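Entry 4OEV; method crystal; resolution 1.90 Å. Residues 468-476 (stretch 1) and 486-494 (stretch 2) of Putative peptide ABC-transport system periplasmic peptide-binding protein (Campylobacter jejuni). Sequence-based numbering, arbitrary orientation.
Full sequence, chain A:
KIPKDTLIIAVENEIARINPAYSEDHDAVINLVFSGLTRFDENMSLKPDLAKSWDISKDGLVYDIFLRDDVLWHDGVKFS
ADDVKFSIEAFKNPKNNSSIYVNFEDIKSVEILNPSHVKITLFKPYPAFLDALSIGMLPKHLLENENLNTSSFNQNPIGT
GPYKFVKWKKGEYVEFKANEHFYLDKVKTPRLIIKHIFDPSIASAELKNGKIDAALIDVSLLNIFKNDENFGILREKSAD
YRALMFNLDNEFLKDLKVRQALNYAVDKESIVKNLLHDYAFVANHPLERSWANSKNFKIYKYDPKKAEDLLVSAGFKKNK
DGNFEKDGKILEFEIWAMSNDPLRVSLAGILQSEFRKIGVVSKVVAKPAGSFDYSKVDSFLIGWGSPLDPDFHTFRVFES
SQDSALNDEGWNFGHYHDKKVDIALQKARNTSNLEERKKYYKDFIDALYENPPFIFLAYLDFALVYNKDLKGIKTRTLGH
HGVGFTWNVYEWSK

Stretch 1 468-476: KDLKGIKTR
Stretch 2, residues 486-494: TWNVYEWSK

Stretch 1 has no regular helix or strand; Lys 468 and Asp 469 are turned in (phi/psi near -65/-15), and the chain is extended from Leu 470 onward except at Gly 472. It runs antiparallel to the end of stretch 2, and together they bury 712 Å². One bridge sets the register: Lys 471 N donates to Ser 493 O (2.8 Å, 169°) and Ser 493 N to Lys 471 O (3.0 Å), with CA atoms 5.3 Å apart. Gly 472 follows at phi/psi 99/-5, where an ideal CB would lie 2.4 Å from Glu 491 O; glycine avoids that clash.

Trp 487 covers most, 115 Å². It sits in a type I turn from Thr 486 to Val 489, which leads into a 3-10 segment, 489-491. With chi1 71° and chi2 -82°, its NE1 reaches Lys 474 O (3.0 Å, 144°) at the ring edge, while Arg 476 CD lies 3.5 Å from the five-membered ring centroid of Trp 487, 4° off the normal.

Lys 474 (76 Å²; m, t, t, t) extends NZ to Glu 491 OE1, a 3.2 Å salt bridge. Its N donates to Asn 488 OD1 (3.3 Å), which also accepts from Trp 492 NE1 (2.9 Å). Asn 488 ND2 donates to Gly 472 O (2.9 Å) and Glu 491 OE1 (2.8 Å), so the amide's two ends satisfy this buried side chain.

Trp 492 (75 Å²; chi1 -60°, chi2 10°) is buried, with Ile 473 CG1 over one face, 3.7 Å from its five-membered ring centroid.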

ATOM      1  N   LYS A 468      12.352 -24.443  -3.633  1.00 48.39           N
ATOM      2  CA  LYS A 468      11.744 -25.460  -2.795  1.00 52.75           C
ATOM      3  C   LYS A 468      12.559 -25.741  -1.541  1.00 53.84           C
ATOM      4  O   LYS A 468      12.082 -26.411  -0.627  1.00 54.54           O
ATOM      5  CB  LYS A 468      11.568 -26.773  -3.591  1.00 62.01           C
ATOM      6  CG  LYS A 468      10.447 -27.688  -3.075  1.00 68.08           C
ATOM      7  CD  LYS A 468       9.127 -26.912  -3.010  1.00 71.24           C
ATOM      8  CE  LYS A 468       7.921 -27.834  -2.848  1.00 76.35           C
ATOM      9  NZ  LYS A 468       6.645 -27.040  -2.889  1.00 77.30           N
ATOM     10  N   ASP A 469      13.814 -25.306  -1.544  1.00 49.30           N
ATOM     11  CA  ASP A 469      14.675 -25.476  -0.379  1.00 52.26           C
ATOM     12  C   ASP A 469      14.217 -24.566   0.752  1.00 51.23           C
ATOM     13  O   ASP A 469      14.654 -24.748   1.863  1.00 51.99           O
ATOM     14  CB  ASP A 469      16.141 -25.181  -0.725  1.00 53.46           C
ATOM     15  CG  ASP A 469      16.758 -26.236  -1.631  1.00 59.39           C
ATOM     16  OD1 ASP A 469      16.380 -27.433  -1.525  1.00 59.15           O
ATOM     17  OD2 ASP A 469      17.594 -25.844  -2.480  1.00 61.11           O
ATOM     18  N   LEU A 470      13.372 -23.571   0.457  1.00 50.00           N
ATOM     19  CA  LEU A 470      12.963 -22.591   1.478  1.00 52.80           C
ATOM     20  C   LEU A 470      11.944 -23.108   2.499  1.00 54.41           C
ATOM     21  O   LEU A 470      10.804 -23.443   2.159  1.00 55.68           O
ATOM     22  CB  LEU A 470      12.401 -21.351   0.816  1.00 52.37           C
ATOM     23  CG  LEU A 470      13.283 -20.116   0.942  1.00 56.30           C
ATOM     24  CD1 LEU A 470      14.584 -20.381   0.226  1.00 57.98           C
ATOM     25  CD2 LEU A 470      12.578 -18.891   0.367  1.00 53.48           C
ATOM     26  N   LYS A 471      12.342 -23.104   3.765  1.00 50.34           N
ATOM     27  CA  LYS A 471      11.460 -23.534   4.854  1.00 52.74           C
ATOM     28  C   LYS A 471      11.074 -22.350   5.739  1.00 52.33           C
ATOM     29  O   LYS A 471      11.818 -21.382   5.820  1.00 53.15           O
ATOM     30  CB  LYS A 471      12.127 -24.618   5.706  1.00 56.26           C
ATOM     31  CG  LYS A 471      11.941 -26.079   5.224  1.00 59.50           C
ATOM     32  CD  LYS A 471      12.327 -26.296   3.773  1.00 62.84           C
ATOM     33  CE  LYS A 471      12.105 -27.767   3.310  1.00 86.54           C
ATOM     34  NZ  LYS A 471      10.668 -28.111   3.039  1.00 85.24           N
ATOM     35  N   GLY A 472       9.896 -22.424   6.359  1.00 51.42           N
ATOM     36  CA  GLY A 472       9.497 -21.476   7.385  1.00 52.16           C
ATOM     37  C   GLY A 472       8.572 -20.359   6.906  1.00 49.37           C
ATOM     38  O   GLY A 472       8.097 -19.540   7.728  1.00 49.28           O
ATOM     39  N   ILE A 473       8.313 -20.294   5.596  1.00 44.62           N
ATOM     40  CA  ILE A 473       7.477 -19.208   5.064  1.00 45.35           C
ATOM     41  C   ILE A 473       6.065 -19.339   5.601  1.00 43.91           C
ATOM     42  O   ILE A 473       5.474 -20.408   5.583  1.00 46.67           O
ATOM     43  CB  ILE A 473       7.455 -19.184   3.532  1.00 45.24           C
ATOM     44  CG1 ILE A 473       8.875 -19.034   2.994  1.00 46.99           C
ATOM     45  CG2 ILE A 473       6.582 -18.017   3.021  1.00 42.04           C
ATOM     46  CD1 ILE A 473       8.945 -19.246   1.458  1.00 43.02           C
ATOM     47  N   LYS A 474       5.555 -18.250   6.142  1.00 41.83           N
ATOM     48  CA  LYS A 474       4.181 -18.203   6.604  1.00 43.59           C
ATOM     49  C   LYS A 474       3.393 -17.179   5.794  1.00 42.15           C
ATOM     50  O   LYS A 474       3.922 -16.093   5.494  1.00 41.90           O
ATOM     51  CB  LYS A 474       4.122 -17.842   8.087  1.00 45.07           C
ATOM     52  CG  LYS A 474       4.651 -18.943   9.037  1.00 45.13           C
ATOM     53  CD  LYS A 474       4.505 -18.419  10.470  1.00 49.34           C
ATOM     54  CE  LYS A 474       4.914 -19.446  11.528  1.00 53.53           C
ATOM     55  NZ  LYS A 474       5.160 -18.749  12.827  1.00 56.07           N
ATOM     56  N   THR A 475       2.141 -17.507   5.455  1.00 41.86           N
ATOM     57  CA  THR A 475       1.277 -16.556   4.739  1.00 44.28           C
ATOM     58  C   THR A 475       0.568 -15.669   5.733  1.00 46.32           C
ATOM     59  O   THR A 475       0.467 -16.000   6.924  1.00 47.63           O
ATOM     60  CB  THR A 475       0.199 -17.240   3.906  1.00 48.30           C
ATOM     61  OG1 THR A 475      -0.627 -18.015   4.783  1.00 53.75           O
ATOM     62  CG2 THR A 475       0.811 -18.168   2.830  1.00 47.49           C
ATOM     63  N   ARG A 476       0.122 -14.524   5.232  1.00 45.21           N
ATOM     64  CA  ARG A 476      -0.891 -13.730   5.901  1.00 48.75           C
ATOM     65  C   ARG A 476      -1.484 -12.774   4.866  1.00 44.89           C
ATOM     66  O   ARG A 476      -1.043 -12.738   3.697  1.00 43.88           O
ATOM     67  CB  ARG A 476      -0.335 -13.001   7.134  1.00 52.94           C
ATOM     68  CG  ARG A 476       0.676 -11.919   6.880  1.00 53.37           C
ATOM     69  CD  ARG A 476       1.132 -11.230   8.206  1.00 49.57           C
ATOM     70  NE  ARG A 476       1.684  -9.934   7.840  1.00 48.10           N
ATOM     71  CZ  ARG A 476       2.353  -9.109   8.633  1.00 48.65           C
ATOM     72  NH1 ARG A 476       2.799  -7.961   8.114  1.00 50.22           N
ATOM     73  NH2 ARG A 476       2.612  -9.436   9.897  1.00 48.11           N
ATOM     74  N   THR A 486       7.120 -10.875   3.219  1.00 39.97           N
ATOM     75  CA  THR A 486       8.363 -11.131   3.937  1.00 42.30           C
ATOM     76  C   THR A 486       8.252 -10.860   5.435  1.00 41.73           C
ATOM     77  O   THR A 486       9.284 -10.731   6.124  1.00 40.61           O
ATOM     78  CB  THR A 486       9.496 -10.246   3.369  1.00 40.52           C
ATOM     79  OG1 THR A 486       9.046  -8.873   3.310  1.00 37.09           O
ATOM     80  CG2 THR A 486       9.873 -10.693   2.000  1.00 40.19           C
ATOM     81  N   TRP A 487       7.017 -10.827   5.950  1.00 39.86           N
ATOM     82  CA  TRP A 487       6.763 -10.349   7.324  1.00 39.87           C
ATOM     83  C   TRP A 487       7.453 -11.252   8.348  1.00 42.68           C
ATOM     84  O   TRP A 487       7.803 -10.768   9.417  1.00 42.13           O
ATOM     85  CB  TRP A 487       5.265 -10.284   7.647  1.00 38.43           C
ATOM     86  CG  TRP A 487       4.664 -11.657   7.783  1.00 39.93           C
ATOM     87  CD1 TRP A 487       4.234 -12.475   6.740  1.00 40.96           C
ATOM     88  CD2 TRP A 487       4.459 -12.409   8.994  1.00 42.81           C
ATOM     89  NE1 TRP A 487       3.772 -13.683   7.259  1.00 41.99           N
ATOM     90  CE2 TRP A 487       3.908 -13.664   8.628  1.00 43.12           C
ATOM     91  CE3 TRP A 487       4.684 -12.142  10.356  1.00 41.51           C
ATOM     92  CZ2 TRP A 487       3.568 -14.648   9.585  1.00 44.81           C
ATOM     93  CZ3 TRP A 487       4.353 -13.134  11.308  1.00 45.16           C
ATOM     94  CH2 TRP A 487       3.799 -14.360  10.914  1.00 47.00           C
ATOM     95  N   ASN A 488       7.643 -12.552   8.045  1.00 42.53           N
ATOM     96  CA  ASN A 488       8.316 -13.435   9.016  1.00 43.87           C
ATOM     97  C   ASN A 488       9.625 -13.975   8.461  1.00 45.61           C
ATOM     98  O   ASN A 488      10.055 -15.110   8.777  1.00 45.15           O
ATOM     99  CB  ASN A 488       7.405 -14.589   9.487  1.00 44.59           C
ATOM    100  CG  ASN A 488       7.379 -15.774   8.537  1.00 46.89           C
ATOM    101  OD1 ASN A 488       7.148 -15.633   7.326  1.00 46.35           O
ATOM    102  ND2 ASN A 488       7.635 -16.963   9.085  1.00 48.62           N
ATOM    103  N   VAL A 489      10.274 -13.163   7.635  1.00 45.48           N
ATOM    104  CA  VAL A 489      11.490 -13.608   6.956  1.00 46.38           C
ATOM    105  C   VAL A 489      12.576 -14.082   7.946  1.00 46.15           C
ATOM    106  O   VAL A 489      13.357 -14.971   7.624  1.00 44.52           O
ATOM    107  CB  VAL A 489      12.066 -12.503   6.050  1.00 45.01           C
ATOM    108  CG1 VAL A 489      12.506 -11.312   6.887  1.00 46.44           C
ATOM    109  CG2 VAL A 489      13.223 -13.064   5.220  1.00 48.47           C
ATOM    110  N   TYR A 490      12.586 -13.551   9.169  1.00 50.12           N
ATOM    111  CA  TYR A 490      13.578 -13.995  10.136  1.00 48.82           C
ATOM    112  C   TYR A 490      13.372 -15.446  10.598  1.00 50.77           C
ATOM    113  O   TYR A 490      14.168 -15.963  11.387  1.00 53.83           O
ATOM    114  CB  TYR A 490      13.603 -13.055  11.380  1.00 51.65           C
ATOM    115  CG  TYR A 490      12.255 -12.796  12.050  1.00 50.43           C
ATOM    116  CD1 TYR A 490      11.767 -13.650  13.031  1.00 53.06           C
ATOM    117  CD2 TYR A 490      11.471 -11.695  11.686  1.00 51.76           C
ATOM    118  CE1 TYR A 490      10.548 -13.419  13.649  1.00 56.23           C
ATOM    119  CE2 TYR A 490      10.252 -11.447  12.298  1.00 52.14           C
ATOM    120  CZ  TYR A 490       9.796 -12.312  13.275  1.00 57.81           C
ATOM    121  OH  TYR A 490       8.579 -12.082  13.880  1.00 61.06           O
ATOM    122  N   GLU A 491      12.284 -16.080  10.182  1.00 49.91           N
ATOM    123  CA  GLU A 491      12.063 -17.489  10.496  1.00 51.27           C
ATOM    124  C   GLU A 491      12.386 -18.355   9.277  1.00 51.04           C
ATOM    125  O   GLU A 491      12.329 -19.582   9.365  1.00 50.54           O
ATOM    126  CB  GLU A 491      10.618 -17.734  10.947  1.00 50.42           C
ATOM    127  CG  GLU A 491      10.202 -16.887  12.128  1.00 54.57           C
ATOM    128  CD  GLU A 491       8.816 -17.238  12.654  1.00 58.89           C
ATOM    129  OE1 GLU A 491       7.916 -17.500  11.834  1.00 56.12           O
ATOM    130  OE2 GLU A 491       8.605 -17.231  13.884  1.00 62.03           O
ATOM    131  N   TRP A 492      12.716 -17.726   8.147  1.00 48.30           N
ATOM    132  CA  TRP A 492      12.970 -18.504   6.914  1.00 48.00           C
ATOM    133  C   TRP A 492      14.366 -19.092   6.948  1.00 49.66           C
ATOM    134  O   TRP A 492      15.279 -18.463   7.481  1.00 53.55           O
ATOM    135  CB  TRP A 492      12.836 -17.647   5.649  1.00 45.23           C
ATOM    136  CG  TRP A 492      11.512 -16.998   5.393  1.00 46.47           C
ATOM    137  CD1 TRP A 492      10.453 -16.919   6.242  1.00 47.46           C
ATOM    138  CD2 TRP A 492      11.097 -16.342   4.174  1.00 46.37           C
ATOM    139  NE1 TRP A 492       9.412 -16.234   5.639  1.00 46.86           N
ATOM    140  CE2 TRP A 492       9.784 -15.880   4.372  1.00 45.27           C
ATOM    141  CE3 TRP A 492      11.713 -16.115   2.932  1.00 47.59           C
ATOM    142  CZ2 TRP A 492       9.071 -15.180   3.382  1.00 42.92           C
ATOM    143  CZ3 TRP A 492      11.008 -15.426   1.950  1.00 46.07           C
ATOM    144  CH2 TRP A 492       9.699 -14.965   2.186  1.00 42.50           C
ATOM    145  N   SER A 493      14.543 -20.293   6.387  1.00 49.27           N
ATOM    146  CA  SER A 493      15.862 -20.899   6.302  1.00 52.41           C
ATOM    147  C   SER A 493      15.961 -21.969   5.211  1.00 55.11           C
ATOM    148  O   SER A 493      14.953 -22.431   4.663  1.00 56.05           O
ATOM    149  CB  SER A 493      16.270 -21.540   7.635  1.00 54.59           C
ATOM    150  OG  SER A 493      15.444 -22.654   7.912  1.00 53.87           O
ATOM    151  N   LYS A 494      17.197 -22.338   4.896  1.00 55.80           N
ATOM    152  CA  LYS A 494      17.464 -23.409   3.941  1.00 58.73           C
ATOM    153  C   LYS A 494      18.074 -24.586   4.663  1.00 63.28           C
ATOM    154  O   LYS A 494      18.669 -24.407   5.743  1.00 62.86           O
ATOM    155  CB  LYS A 494      18.380 -22.926   2.838  1.00 58.80           C
ATOM    156  CG  LYS A 494      17.750 -21.848   1.994  1.00 58.80           C
ATOM    157  CD  LYS A 494      18.848 -21.035   1.369  1.00 58.81           C
ATOM    158  CE  LYS A 494      18.367 -20.261   0.191  1.00 52.06           C
ATOM    159  NZ  LYS A 494      19.546 -19.678  -0.504  1.00 51.14           N
ATOM    160  OXT LYS A 494      17.926 -25.716   4.185  1.00 65.38           O
TER
HETATM  161  O   HOH W   1      13.106 -22.205   8.745  1.00 42.46           O
HETATM  162  O   HOH W   2       7.886 -20.070  10.377  1.00 40.52           O
HETATM  163  O   HOH W   3       5.493 -15.686  14.235  1.00 50.05           O